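PDB 2HJS: USG-1 protein homolog from Pseudomonas aeruginosa, which probably acts as an NAD(P)-dependent oxidoreductase of the aspartate-semialdehyde dehydrogenase family, working as a dimer. Local coordinates for residues A[292-297]-A[313-318]; A[213-218]-A[234-239]. One frame throughout, in Å; residues are numbered along the deposited sequence.

Interaction 1 of 2, residues A[292-297]-A[313-318]; sequences DETYVG and IVSDNV
Tyr295 and Val314 are a hydrogen-bonded pair of an antiparallel hairpin whose backbone lies between a dense face and a looser one, with the side chains of this pair on the looser. Tyr295 N donates to Val314 O and Val314 N returns a bond to Tyr295 O, both at 2.9 Å; Tyr295 O also takes a CA-H...O contact from Ile313 CA at 3.3 Å.

The tight face carries Thr294, Val296, Ile313 and Ser315. Thr294 OG1 lies beside the backbone N (chi1 -71°), which leaves CG2 anti to that N; Thr294 CG2 is 3.5 Å from Ile313 CG2, the two side chains crossing obliquely, while Val296 CG2 meets Ile313 CG1 less closely, at 4.4 Å. Beside this, Ser315 OG donates to Thr294 OG1 over 2.9 Å. Thr294 OG1 is also bonded to Glu140 OE1 and Lys320 NZ, and helix 133-145 covers this side through Val141 and Glu137.

Across the sheet the packing thins. Tyr295 CB touches Val314 CG2 at 3.7 Å, but the ring then leads away from the partner strand, only its edge remaining near Val314 O, and the tyrosine stays partly exposed next to Val276 and Pro282. Where the strands part, a water lies between Glu293 O, 2.8 Å away, and Asp316 N, from which it accepts, in place of a further direct rung. Asp316 N-caps helix 317-336, its OD1 accepting weakly from Val318 N.

The chemistry implies that the buried hydroxyls are satisfied by a polar network reaching beyond the hairpin, whereas the opposite face relies on carbon contacts among Tyr295, Val314 and Pro282.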
loop_
_atom_site.group_PDB
_atom_site.type_symbol
_atom_site.label_atom_id
_atom_site.label_comp_id
_atom_site.label_asym_id
_atom_site.label_seq_id
_atom_site.Cartn_x
_atom_site.Cartn_y
_atom_site.Cartn_z
ATOM N N ASP A 292 -4.776 -22.215 -3.055
ATOM C CA ASP A 292 -4.063 -22.141 -4.330
ATOM C C ASP A 292 -4.462 -20.988 -5.238
ATOM O O ASP A 292 -3.696 -20.641 -6.125
ATOM C CB ASP A 292 -4.242 -23.423 -5.145
ATOM C CG ASP A 292 -3.759 -24.679 -4.417
ATOM O OD1 ASP A 292 -3.122 -24.576 -3.347
ATOM O OD2 ASP A 292 -4.032 -25.784 -4.930
ATOM N N GLU A 293 -5.656 -20.427 -5.063
ATOM C CA GLU A 293 -6.130 -19.370 -5.944
ATOM C C GLU A 293 -5.408 -18.058 -5.668
ATOM O O GLU A 293 -5.152 -17.689 -4.524
ATOM C CB GLU A 293 -7.645 -19.140 -5.780
ATOM C CG GLU A 293 -8.497 -20.427 -5.890
ATOM C CD GLU A 293 -8.334 -21.061 -7.246
ATOM O OE1 GLU A 293 -8.732 -20.410 -8.234
ATOM O OE2 GLU A 293 -7.770 -22.179 -7.330
ATOM N N THR A 294 -5.103 -17.349 -6.739
ATOM C CA THR A 294 -4.721 -15.954 -6.655
ATOM C C THR A 294 -6.029 -15.174 -6.883
ATOM O O THR A 294 -6.694 -15.344 -7.904
ATOM C CB THR A 294 -3.692 -15.657 -7.732
ATOM O OG1 THR A 294 -2.461 -16.290 -7.375
ATOM C CG2 THR A 294 -3.464 -14.172 -7.916
ATOM N N TYR A 295 -6.400 -14.348 -5.918
ATOM C CA TYR A 295 -7.675 -13.620 -5.955
ATOM C C TYR A 295 -7.494 -12.243 -6.587
ATOM O O TYR A 295 -6.529 -11.562 -6.290
ATOM C CB TYR A 295 -8.193 -13.436 -4.546
ATOM C CG TYR A 295 -8.821 -14.656 -3.946
ATOM C CD1 TYR A 295 -10.205 -14.771 -3.889
ATOM C CD2 TYR A 295 -8.042 -15.708 -3.437
ATOM C CE1 TYR A 295 -10.815 -15.888 -3.325
ATOM C CE2 TYR A 295 -8.647 -16.845 -2.878
ATOM C CZ TYR A 295 -10.035 -16.916 -2.835
ATOM O OH TYR A 295 -10.669 -18.005 -2.288
ATOM N N VAL A 296 -8.419 -11.844 -7.459
ATOM C CA VAL A 296 -8.310 -10.569 -8.149
ATOM C C VAL A 296 -9.643 -9.841 -8.019
ATOM O O VAL A 296 -10.673 -10.411 -8.351
ATOM C CB VAL A 296 -7.980 -10.737 -9.663
ATOM C CG1 VAL A 296 -7.767 -9.343 -10.339
ATOM C CG2 VAL A 296 -6.753 -11.582 -9.839
ATOM N N GLY A 297 -9.606 -8.590 -7.549
ATOM C CA GLY A 297 -10.790 -7.752 -7.464
ATOM C C GLY A 297 -10.575 -6.290 -7.828
ATOM O O GLY A 297 -9.495 -5.902 -8.303
ATOM N N ILE A 313 -4.841 -7.566 -6.320
ATOM C CA ILE A 313 -4.476 -8.977 -6.367
ATOM C C ILE A 313 -4.035 -9.418 -4.972
ATOM O O ILE A 313 -3.249 -8.730 -4.323
ATOM C CB ILE A 313 -3.309 -9.213 -7.367
ATOM C CG1 ILE A 313 -3.656 -8.660 -8.759
ATOM C CG2 ILE A 313 -2.928 -10.716 -7.401
ATOM C CD1 ILE A 313 -2.462 -8.637 -9.729
ATOM N N VAL A 314 -4.564 -10.533 -4.482
ATOM C CA VAL A 314 -4.033 -11.080 -3.235
ATOM C C VAL A 314 -3.725 -12.542 -3.423
ATOM O O VAL A 314 -4.471 -13.274 -4.077
ATOM C CB VAL A 314 -4.929 -10.813 -1.954
ATOM C CG1 VAL A 314 -5.053 -9.259 -1.631
ATOM C CG2 VAL A 314 -6.279 -11.482 -2.030
ATOM N N SER A 315 -2.603 -12.959 -2.862
ATOM C CA SER A 315 -2.139 -14.336 -3.019
ATOM C C SER A 315 -1.272 -14.730 -1.838
ATOM O O SER A 315 -0.633 -13.868 -1.197
ATOM C CB SER A 315 -1.294 -14.445 -4.288
ATOM O OG SER A 315 -1.265 -15.800 -4.749
ATOM N N ASP A 316 -1.248 -16.026 -1.570
ATOM C CA ASP A 316 -0.371 -16.616 -0.571
ATOM C C ASP A 316 1.055 -16.692 -1.152
ATOM O O ASP A 316 1.360 -17.548 -1.995
ATOM C CB ASP A 316 -0.907 -18.005 -0.166
ATOM C CG ASP A 316 -0.123 -18.637 0.969
ATOM O OD1 ASP A 316 1.085 -18.307 1.131
ATOM O OD2 ASP A 316 -0.715 -19.484 1.689
ATOM N N ASN A 317 1.915 -15.766 -0.716
ATOM C CA ASN A 317 3.289 -15.691 -1.205
ATOM C C ASN A 317 4.088 -16.972 -0.965
ATOM O O ASN A 317 4.925 -17.342 -1.772
ATOM C CB ASN A 317 4.010 -14.483 -0.584
ATOM C CG ASN A 317 3.993 -14.508 0.933
ATOM O OD1 ASN A 317 2.935 -14.635 1.564
ATOM N ND2 ASN A 317 5.178 -14.417 1.527
ATOM N N VAL A 318 3.812 -17.671 0.127
ATOM C CA VAL A 318 4.542 -18.896 0.429
ATOM C C VAL A 318 4.051 -20.118 -0.371
ATOM O O VAL A 318 4.817 -20.727 -1.130
ATOM C CB VAL A 318 4.550 -19.171 1.941
ATOM C CG1 VAL A 318 5.169 -20.554 2.246
ATOM C CG2 VAL A 318 5.332 -18.050 2.662
HETATM O O HOH W 1 -3.003 -18.038 -2.786
#

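Interaction 2 of 2, residues A[213-218]-A[234-239]; sequences AIERRI and NVTCIQ
Glu215 reaches Cys237 because its CG lies anti to the carbonyl carbon (chi1 -79°) and the chain beyond is extended, carrying the carboxylate from the side of helix 213-225 to the backbone of strand 233-239. There Cys237 N donates to Glu215 OE2 at 2.9 Å in an almost perfectly straight bond (178° at the hydrogen), arriving on the anti side of that oxygen and slightly out of the carboxylate plane.

Two waters complete the attachment. One, 2.7 Å from Glu215 OE2, donates to both that oxygen and Cys237 O; the other links OE1 to Val235 O. Since OE1 also forms a salt bridge with Arg298 of the second subunit and accepts from Ser212 N, the buried carboxylate is well satisfied, and the neighbouring arginine would be expected to stabilise its negative charge.

In the fold, strand 233-239 is an outermost strand of the six-stranded sheet in this chain. Its Asn234, Thr236 and Ile238 bond through their backbones to the parallel strand 151-160, and the connection between these adjacent strands runs through helices 167-181 and 213-225, a long beta-alpha-beta crossover. The axes of segments 213-218 and 234-239 come within 8.1 Å of each other. Cys237 N, between the residues that bond strand 151-160, points away from that strand.

Alongside the polar link lies an apolar layer. Ile218 CD1 presses on Cys237 SG at 3.4 Å, a close approach, and Ile218 CG2 sits 4.1 Å from Val235 CG1. Ile214 CG2 meets Cys237 CB at 3.9 Å. On the strand's other face, Thr236 and Ile238 pack on Ser249 and Trp312 of the second subunit.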
loop_
_atom_site.group_PDB
_atom_site.type_symbol
_atom_site.label_atom_id
_atom_site.label_comp_id
_atom_site.label_asym_id
_atom_site.label_seq_id
_atom_site.Cartn_x
_atom_site.Cartn_y
_atom_site.Cartn_z
ATOM N N ALA A 213 16.325 -4.468 -3.495
ATOM C CA ALA A 213 16.623 -5.725 -4.131
ATOM C C ALA A 213 15.379 -6.435 -4.656
ATOM O O ALA A 213 15.395 -6.983 -5.770
ATOM C CB ALA A 213 17.467 -6.679 -3.170
ATOM N N ILE A 214 14.314 -6.461 -3.859
ATOM C CA ILE A 214 13.082 -7.123 -4.307
ATOM C C ILE A 214 12.468 -6.398 -5.521
ATOM O O ILE A 214 11.959 -7.032 -6.423
ATOM C CB ILE A 214 12.056 -7.355 -3.132
ATOM C CG1 ILE A 214 10.881 -8.222 -3.599
ATOM C CG2 ILE A 214 11.510 -6.044 -2.581
ATOM C CD1 ILE A 214 11.285 -9.585 -4.104
ATOM N N GLU A 215 12.559 -5.079 -5.543
ATOM C CA GLU A 215 12.071 -4.258 -6.662
ATOM C C GLU A 215 12.838 -4.534 -7.978
ATOM O O GLU A 215 12.229 -4.626 -9.056
ATOM C CB GLU A 215 12.167 -2.782 -6.289
ATOM C CG GLU A 215 11.038 -2.339 -5.390
ATOM C CD GLU A 215 11.283 -1.007 -4.687
ATOM O OE1 GLU A 215 12.284 -0.286 -4.999
ATOM O OE2 GLU A 215 10.457 -0.670 -3.800
ATOM N N ARG A 216 14.166 -4.628 -7.865
ATOM C CA ARG A 216 15.054 -5.043 -8.948
ATOM C C ARG A 216 14.676 -6.420 -9.455
ATOM O O ARG A 216 14.566 -6.639 -10.670
ATOM C CB ARG A 216 16.501 -5.073 -8.447
ATOM C CG ARG A 216 17.367 -3.941 -8.967
ATOM C CD ARG A 216 18.332 -3.363 -7.936
ATOM N NE ARG A 216 19.140 -4.324 -7.167
ATOM C CZ ARG A 216 19.450 -4.137 -5.884
ATOM N NH1 ARG A 216 19.018 -3.055 -5.236
ATOM N NH2 ARG A 216 20.176 -5.014 -5.240
ATOM N N ARG A 217 14.487 -7.350 -8.524
ATOM C CA ARG A 217 14.148 -8.726 -8.875
ATOM C C ARG A 217 12.815 -8.811 -9.617
ATOM O O ARG A 217 12.709 -9.463 -10.665
ATOM C CB ARG A 217 14.154 -9.643 -7.655
ATOM C CG ARG A 217 14.039 -11.102 -8.068
ATOM C CD ARG A 217 13.966 -12.075 -6.901
ATOM N NE ARG A 217 13.675 -13.418 -7.395
ATOM C CZ ARG A 217 13.550 -14.499 -6.625
ATOM N NH1 ARG A 217 13.685 -14.405 -5.308
ATOM N NH2 ARG A 217 13.274 -15.667 -7.170
ATOM N N ILE A 218 11.796 -8.152 -9.072
ATOM C CA ILE A 218 10.472 -8.173 -9.665
ATOM C C ILE A 218 10.562 -7.596 -11.077
ATOM O O ILE A 218 10.033 -8.177 -12.041
ATOM C CB ILE A 218 9.459 -7.359 -8.815
ATOM C CG1 ILE A 218 9.114 -8.101 -7.529
ATOM C CG2 ILE A 218 8.203 -7.075 -9.608
ATOM C CD1 ILE A 218 8.591 -7.193 -6.423
ATOM N N ASN A 234 6.709 0.094 -13.393
ATOM C CA ASN A 234 7.151 0.853 -12.230
ATOM C C ASN A 234 6.715 0.123 -10.956
ATOM O O ASN A 234 5.530 -0.173 -10.796
ATOM C CB ASN A 234 6.614 2.291 -12.311
ATOM C CG ASN A 234 7.100 3.169 -11.179
ATOM O OD1 ASN A 234 6.624 3.058 -10.044
ATOM N ND2 ASN A 234 8.011 4.097 -11.492
ATOM N N VAL A 235 7.688 -0.213 -10.091
ATOM C CA VAL A 235 7.464 -1.087 -8.922
ATOM C C VAL A 235 7.852 -0.400 -7.635
ATOM O O VAL A 235 8.981 0.041 -7.514
ATOM C CB VAL A 235 8.402 -2.316 -8.866
ATOM C CG1 VAL A 235 7.809 -3.398 -7.939
ATOM C CG2 VAL A 235 8.697 -2.851 -10.188
ATOM N N THR A 236 6.939 -0.398 -6.665
ATOM C CA THR A 236 7.224 -0.023 -5.305
ATOM C C THR A 236 6.821 -1.185 -4.402
ATOM O O THR A 236 5.677 -1.654 -4.455
ATOM C CB THR A 236 6.431 1.234 -4.911
ATOM O OG1 THR A 236 6.698 2.257 -5.879
ATOM C CG2 THR A 236 6.842 1.733 -3.528
ATOM N N CYS A 237 7.757 -1.657 -3.585
ATOM C CA CYS A 237 7.416 -2.641 -2.558
ATOM C C CYS A 237 7.469 -2.023 -1.177
ATOM O O CYS A 237 8.510 -1.530 -0.732
ATOM C CB CYS A 237 8.318 -3.874 -2.622
ATOM S SG CYS A 237 8.082 -4.779 -4.152
ATOM N N ILE A 238 6.337 -2.092 -0.499
ATOM C CA ILE A 238 6.158 -1.521 0.819
ATOM C C ILE A 238 6.063 -2.685 1.794
ATOM O O ILE A 238 5.568 -3.757 1.441
ATOM C CB ILE A 238 4.843 -0.704 0.823
ATOM C CG1 ILE A 238 5.050 0.583 0.048
ATOM C CG2 ILE A 238 4.325 -0.392 2.230
ATOM C CD1 ILE A 238 3.690 1.098 -0.444
ATOM N N GLN A 239 6.551 -2.481 3.011
ATOM C CA GLN A 239 6.428 -3.497 4.050
ATOM C C GLN A 239 5.218 -3.188 4.945
ATOM O O GLN A 239 5.201 -2.152 5.615
ATOM C CB GLN A 239 7.681 -3.493 4.915
ATOM C CG GLN A 239 7.674 -4.574 5.960
ATOM C CD GLN A 239 8.221 -5.823 5.403
ATOM O OE1 GLN A 239 9.434 -5.937 5.192
ATOM N NE2 GLN A 239 7.338 -6.782 5.107
HETATM O O HOH W 2 11.099 -2.039 -1.520
HETATM O O HOH W 3 11.965 0.788 -7.532
#

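Overall arrangement
Both interactions belong to the six-stranded mixed sheet within the range assigned to the family's dimerisation domain, and they occur in series along the chain: interaction 2 closes before interaction 1 opens. Their centres lie about 18 Å apart and their nearest atoms about 9 Å, without touching. Interaction 2 holds helix 213-225 against 233-239, an outermost strand; interaction 1 joins strands 294-301 and 308-315, further across the sheet beyond strands 151-160 and 246-254. The 213-218/234-239 pair is met by the second subunit, whereas 292-297/313-318 is touched by no other chain. The second subunit's copy of the hairpin supplies partners to interaction 2, so the same sheet serves both the subunit core and the dimer interface.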